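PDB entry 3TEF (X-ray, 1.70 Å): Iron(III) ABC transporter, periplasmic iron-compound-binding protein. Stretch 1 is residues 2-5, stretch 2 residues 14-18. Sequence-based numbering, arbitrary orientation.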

# COMPACT_ATOMS: atom_id res chain seq x y z
N GLU A 2 -29.41 -12.18 -3.25
CA GLU A 2 -28.11 -12.34 -3.88
C GLU A 2 -27.03 -11.60 -3.10
O GLU A 2 -26.37 -10.70 -3.63
CB GLU A 2 -28.15 -11.83 -5.32
CG GLU A 2 -28.88 -10.51 -5.46
CD GLU A 2 -29.00 -10.06 -6.91
OE1 GLU A 2 -28.15 -10.47 -7.73
OE2 GLU A 2 -29.95 -9.31 -7.22
N THR A 3 -26.87 -11.98 -1.84
CA THR A 3 -25.93 -11.31 -0.96
C THR A 3 -24.62 -12.07 -0.83
O THR A 3 -24.57 -13.29 -1.03
CB THR A 3 -26.52 -11.12 0.46
OG1 THR A 3 -26.82 -12.40 1.02
CG2 THR A 3 -27.79 -10.28 0.40
N VAL A 4 -23.56 -11.34 -0.51
CA VAL A 4 -22.29 -11.95 -0.17
C VAL A 4 -21.91 -11.43 1.20
O VAL A 4 -22.30 -10.33 1.57
CB VAL A 4 -21.20 -11.57 -1.19
CG1 VAL A 4 -21.41 -12.31 -2.50
CG2 VAL A 4 -21.18 -10.07 -1.42
N THR A 5 -21.18 -12.24 1.96
CA THR A 5 -20.65 -11.79 3.24
C THR A 5 -19.14 -11.72 3.13
O THR A 5 -18.46 -12.72 2.90
CB THR A 5 -21.08 -12.71 4.42
OG1 THR A 5 -22.51 -12.65 4.57
CG2 THR A 5 -20.44 -12.25 5.73
N THR A 14 -22.28 -7.80 5.10
CA THR A 14 -23.14 -8.46 4.12
C THR A 14 -23.84 -7.43 3.25
O THR A 14 -24.37 -6.43 3.74
CB THR A 14 -24.19 -9.36 4.82
OG1 THR A 14 -23.51 -10.38 5.58
CG2 THR A 14 -25.09 -10.02 3.79
N LEU A 15 -23.82 -7.66 1.94
CA LEU A 15 -24.51 -6.78 1.00
C LEU A 15 -24.87 -7.54 -0.26
O LEU A 15 -24.27 -8.57 -0.58
CB LEU A 15 -23.63 -5.57 0.64
CG LEU A 15 -22.41 -5.89 -0.22
CD1 LEU A 15 -21.97 -4.65 -1.01
CD2 LEU A 15 -21.28 -6.44 0.64
N GLU A 16 -25.86 -7.03 -0.97
CA GLU A 16 -26.22 -7.55 -2.28
C GLU A 16 -25.09 -7.36 -3.29
O GLU A 16 -24.45 -6.31 -3.34
CB GLU A 16 -27.49 -6.85 -2.76
CG GLU A 16 -27.91 -7.21 -4.17
CD GLU A 16 -29.24 -6.57 -4.55
OE1 GLU A 16 -30.16 -6.57 -3.70
OE2 GLU A 16 -29.35 -6.05 -5.68
N GLN A 17 -24.83 -8.39 -4.09
CA GLN A 17 -23.80 -8.29 -5.12
C GLN A 17 -24.02 -7.15 -6.11
O GLN A 17 -25.15 -6.70 -6.33
CB GLN A 17 -23.69 -9.61 -5.88
CG GLN A 17 -22.60 -10.52 -5.37
CD GLN A 17 -22.40 -11.73 -6.25
OE1 GLN A 17 -21.27 -12.12 -6.55
NE2 GLN A 17 -23.50 -12.33 -6.69
N LYS A 18 -22.92 -6.71 -6.70
CA LYS A 18 -22.92 -5.66 -7.72
C LYS A 18 -23.61 -4.39 -7.27
O LYS A 18 -24.57 -3.93 -7.88
CB LYS A 18 -23.51 -6.18 -9.03
CG LYS A 18 -22.61 -7.22 -9.69
CD LYS A 18 -23.36 -8.49 -10.03
CE LYS A 18 -24.09 -8.36 -11.36
NZ LYS A 18 -23.15 -8.16 -12.50

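Residues 3-5 and 14-16 form neighbouring antiparallel strands, their N-to-C directions 154° apart and their axes approaching to 4.5 Å. Val 4 and Leu 15 make up the hydrogen-bonded pair of this ladder: Val 4 N donates to Leu 15 O at 2.9 Å, and Leu 15 N donates to Val 4 O at 3.1 Å. Beyond the last bridge the pairing continues for one more bond, from Gln 17 N to Glu 2 O (2.8 Å), which at 174° is the most nearly linear of the backbone set. The pairs on either side of Val 4 and Leu 15, Thr 3 with Glu 16 and Thr 5 with Thr 14, are non-hydrogen-bonded, and their CA atoms come correspondingly close. Here CA-H...O contacts supplement the ladder, with Thr 3 CA 3.2 Å from Leu 15 O and Thr 14 CA 3.3 Å from Val 4 O.

The side chains of Thr 5 and Thr 14 lie on the same face of the sheet. Both adopt the m rotamer, with chi1 of -64° and -61°, and this places their hydroxyls within reach of each other: Thr 5 OG1 and Thr 14 OG1 are hydrogen-bonded at 2.7 Å, and either could be the donor. Thr 3 is p instead, and its CB lies 3.8 Å from Thr 14 CG2, so the methyl of Thr 14 packs against the neighbouring threonine while its hydroxyl engages Thr 5.

Val 4 and Leu 15 occupy the other face. Val 4, in the m rotamer, rests CG1 3.6 Å from Gln 17 CG, while its CG2 lies 4.2 Å from Leu 15 CD2, a loose apolar contact, and equally 4.2 Å from Gln 17 CG. The contacts with Gln 17 use the aliphatic part of the glutamine, whose chi1 of -96° lies between wells. Leu 15 has chi1 of 70° and chi2 of 156°, a conformation that brings the end of its side chain nearer to the opposing strand than its CA-to-CB bond alone would suggest.

At the other end, Glu 2 (p, then t) and Glu 16 (t, t) both have extended chi2 angles, and their carboxylates approach with Glu 2 OE2 3.7 Å from Glu 16 OE2. No hydrogen bond joins these like-charged groups. Their exposure to solvent should soften the repulsion, and the backbone hydrogen bond from Gln 17 N to Glu 2 O ties the two stretches together beside them. Lys 18 makes no contact with the first stretch. Altogether, 442 Å² of surface is buried between the two stretches.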